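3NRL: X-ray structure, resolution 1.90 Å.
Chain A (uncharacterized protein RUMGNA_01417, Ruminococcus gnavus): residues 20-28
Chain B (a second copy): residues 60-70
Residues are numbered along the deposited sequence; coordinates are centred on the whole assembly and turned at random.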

# COMPACT_ATOMS: atom_id res chain seq x y z
N ILE A 20 7.46 1.12 -4.06
CA ILE A 20 6.89 -0.21 -4.07
C ILE A 20 7.53 -1.10 -3.02
O ILE A 20 8.75 -1.23 -2.96
CB ILE A 20 7.08 -0.87 -5.44
CG1 ILE A 20 6.31 -0.09 -6.51
CG2 ILE A 20 6.63 -2.32 -5.38
CD1 ILE A 20 6.58 -0.55 -7.91
N ARG A 21 6.69 -1.70 -2.18
CA ARG A 21 7.18 -2.60 -1.15
C ARG A 21 7.04 -4.02 -1.69
O ARG A 21 5.92 -4.48 -1.94
CB ARG A 21 6.36 -2.46 0.13
CG ARG A 21 6.72 -3.52 1.15
CD ARG A 21 5.55 -3.86 2.04
NE ARG A 21 5.38 -2.90 3.12
CZ ARG A 21 6.30 -2.68 4.06
NH1 ARG A 21 7.44 -3.36 4.03
NH2 ARG A 21 6.07 -1.81 5.03
N PHE A 22 8.16 -4.71 -1.85
CA PHE A 22 8.15 -6.07 -2.36
C PHE A 22 8.14 -7.10 -1.24
O PHE A 22 7.51 -8.15 -1.34
CB PHE A 22 9.39 -6.32 -3.23
CG PHE A 22 9.40 -5.53 -4.50
CD1 PHE A 22 8.43 -5.72 -5.47
CD2 PHE A 22 10.41 -4.60 -4.74
CE1 PHE A 22 8.46 -5.00 -6.67
CE2 PHE A 22 10.45 -3.87 -5.93
CZ PHE A 22 9.47 -4.07 -6.89
N ASP A 23 8.85 -6.79 -0.16
CA ASP A 23 8.94 -7.69 0.97
C ASP A 23 8.83 -6.89 2.26
O ASP A 23 8.77 -5.66 2.23
CB ASP A 23 10.28 -8.43 0.93
CG ASP A 23 10.16 -9.89 1.32
OD1 ASP A 23 9.62 -10.17 2.41
OD2 ASP A 23 10.60 -10.75 0.53
N LEU A 24 8.80 -7.59 3.39
CA LEU A 24 8.70 -6.93 4.68
C LEU A 24 9.74 -5.81 4.81
O LEU A 24 9.45 -4.75 5.36
CB LEU A 24 8.89 -7.96 5.80
CG LEU A 24 8.56 -7.52 7.23
CD1 LEU A 24 7.14 -6.98 7.29
CD2 LEU A 24 8.72 -8.70 8.18
N GLU A 25 10.93 -6.05 4.27
CA GLU A 25 12.00 -5.05 4.32
C GLU A 25 12.73 -4.90 2.99
O GLU A 25 13.95 -4.76 2.96
CB GLU A 25 13.00 -5.40 5.43
CG GLU A 25 12.52 -5.06 6.83
CD GLU A 25 12.18 -3.59 6.98
OE1 GLU A 25 13.03 -2.74 6.65
OE2 GLU A 25 11.06 -3.28 7.44
N SER A 26 11.97 -4.94 1.90
CA SER A 26 12.54 -4.80 0.56
C SER A 26 11.69 -3.81 -0.21
O SER A 26 10.52 -4.08 -0.49
CB SER A 26 12.54 -6.16 -0.14
OG SER A 26 13.01 -6.04 -1.47
N PHE A 27 12.28 -2.67 -0.56
CA PHE A 27 11.58 -1.61 -1.28
C PHE A 27 12.26 -1.30 -2.61
O PHE A 27 13.46 -1.54 -2.77
CB PHE A 27 11.54 -0.35 -0.42
CG PHE A 27 10.81 -0.53 0.89
CD1 PHE A 27 9.49 -0.12 1.03
CD2 PHE A 27 11.45 -1.12 1.98
CE1 PHE A 27 8.81 -0.29 2.23
CE2 PHE A 27 10.78 -1.30 3.19
CZ PHE A 27 9.45 -0.88 3.31
N TYR A 28 11.50 -0.76 -3.56
CA TYR A 28 12.05 -0.42 -4.87
C TYR A 28 13.03 0.76 -4.76
O TYR A 28 14.03 0.81 -5.47
CB TYR A 28 10.93 -0.08 -5.85
CG TYR A 28 11.42 0.25 -7.24
CD1 TYR A 28 12.02 -0.73 -8.04
CD2 TYR A 28 11.30 1.54 -7.76
CE1 TYR A 28 12.50 -0.42 -9.31
CE2 TYR A 28 11.78 1.85 -9.03
CZ TYR A 28 12.38 0.87 -9.80
OH TYR A 28 12.87 1.18 -11.04
N GLY B 60 2.45 -6.67 17.74
CA GLY B 60 2.52 -8.02 17.20
C GLY B 60 3.54 -8.14 16.08
O GLY B 60 3.90 -9.24 15.67
N LEU B 61 4.02 -7.00 15.58
CA LEU B 61 5.00 -7.01 14.51
C LEU B 61 5.85 -5.74 14.48
O LEU B 61 5.33 -4.64 14.30
CB LEU B 61 4.30 -7.18 13.15
CG LEU B 61 5.22 -7.19 11.93
CD1 LEU B 61 6.15 -8.40 12.01
CD2 LEU B 61 4.39 -7.22 10.65
N ASN B 62 7.15 -5.91 14.66
CA ASN B 62 8.08 -4.78 14.64
C ASN B 62 8.57 -4.57 13.22
O ASN B 62 9.42 -5.31 12.72
CB ASN B 62 9.26 -5.04 15.57
CG ASN B 62 8.87 -4.98 17.04
OD1 ASN B 62 9.69 -5.21 17.93
ND2 ASN B 62 7.60 -4.67 17.30
N VAL B 63 8.03 -3.55 12.56
CA VAL B 63 8.41 -3.23 11.20
C VAL B 63 8.79 -1.76 11.10
O VAL B 63 8.24 -0.92 11.82
CB VAL B 63 7.26 -3.52 10.22
CG1 VAL B 63 6.06 -2.64 10.56
CG2 VAL B 63 7.71 -3.29 8.79
N SER B 64 9.72 -1.45 10.20
CA SER B 64 10.18 -0.08 10.00
C SER B 64 9.03 0.86 9.67
O SER B 64 8.97 1.98 10.17
CB SER B 64 11.22 -0.04 8.88
OG SER B 64 10.68 -0.53 7.66
N ARG B 65 8.12 0.40 8.82
CA ARG B 65 6.98 1.20 8.40
C ARG B 65 5.80 0.32 8.01
O ARG B 65 5.98 -0.79 7.51
CB ARG B 65 7.38 2.10 7.23
CG ARG B 65 7.90 1.35 6.01
CD ARG B 65 8.55 2.32 5.03
NE ARG B 65 7.67 3.45 4.73
CZ ARG B 65 8.05 4.53 4.06
NH1 ARG B 65 9.29 4.63 3.61
NH2 ARG B 65 7.19 5.51 3.84
N LEU B 66 4.59 0.82 8.24
CA LEU B 66 3.36 0.07 7.94
C LEU B 66 2.92 0.10 6.48
O LEU B 66 2.21 -0.79 6.03
CB LEU B 66 2.22 0.61 8.81
CG LEU B 66 2.14 0.09 10.24
CD1 LEU B 66 3.46 0.34 10.98
CD2 LEU B 66 0.98 0.76 10.95
N ASP B 67 3.35 1.12 5.75
CA ASP B 67 2.97 1.29 4.35
C ASP B 67 3.23 0.11 3.42
O ASP B 67 4.34 -0.41 3.35
CB ASP B 67 3.69 2.52 3.80
CG ASP B 67 3.69 3.67 4.78
OD1 ASP B 67 2.63 4.32 4.94
OD2 ASP B 67 4.74 3.91 5.40
N GLY B 68 2.19 -0.30 2.69
CA GLY B 68 2.35 -1.38 1.73
C GLY B 68 2.28 -2.81 2.22
O GLY B 68 2.42 -3.74 1.43
N LEU B 69 2.08 -3.00 3.52
CA LEU B 69 1.99 -4.35 4.04
C LEU B 69 0.76 -5.05 3.47
O LEU B 69 -0.26 -4.42 3.23
CB LEU B 69 1.88 -4.33 5.57
CG LEU B 69 3.12 -3.88 6.35
CD1 LEU B 69 2.77 -3.85 7.85
CD2 LEU B 69 4.29 -4.82 6.09
N ARG B 70 0.88 -6.36 3.24
CA ARG B 70 -0.25 -7.15 2.77
C ARG B 70 -0.96 -7.60 4.04
O ARG B 70 -0.32 -8.06 4.99
CB ARG B 70 0.21 -8.36 1.97
CG ARG B 70 0.67 -8.04 0.55
CD ARG B 70 0.80 -9.33 -0.25
NE ARG B 70 -0.43 -10.11 -0.18
CZ ARG B 70 -0.59 -11.31 -0.73
NH1 ARG B 70 0.41 -11.88 -1.39
NH2 ARG B 70 -1.74 -11.95 -0.61

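The contact is organised around one buried arginine. Arg21(A) points its CA-to-CB bond toward chain B from a strand, and its guanidinium reaches the carbonyls around the type II turn that runs from Leu66(B) to Leu69(B). Two weak hydrogen bonds fork onto a single acceptor, Arg21(A) NE to Asp67(B) O at 2.7 Å and Arg21(A) NH2 to Asp67(B) O at 2.8 Å; both are bent because two donors share one oxygen. Arg21(A) NH2 also lies 2.7 Å from Arg65(B) O. The remaining nitrogen serves its own chain: Arg21(A) NH1 donates to Asp23(A) O at 3.2 Å and, weakly, to Leu24(A) O at 2.8 Å, so the group also ties down the hairpin loop. An arginine suits this place because its planar, many-donor head can serve backbone carbonyls of both chains at once.

The second polar link is simpler. Ser64(B) OG donates to Glu25(A) OE2 at 2.8 Å, a short hydroxyl meeting a longer carboxylate at an exposed site.

Beside these links lies the apolar packing. Leu24(A) starts sideways, but its end comes nearer, and Leu24(A) CD1 meets Leu69(B) CD2 at 3.8 Å, Val63(B) CG2 at 4.0 Å and Leu61(B) CD2 at 4.3 Å. Leu69(B) does double duty, its CD2 also covering one face of the guanidinium, 3.6 Å from Arg21(A) CZ, while the carbonyls take the edge.

Gly68(B) answers two demands: its backbone angles call for glycine, and a CB here would sit a tight 3.1 Å from Arg21(A) CB. Beyond it, Phe27(A) CZ rests 3.7 Å from Arg65(B) CD, on an aliphatic stretch whose charged end is held by a salt bridge, Arg65(B) NE to Asp67(B) OD2 at 3.0 Å. In all, 422 Å² is buried.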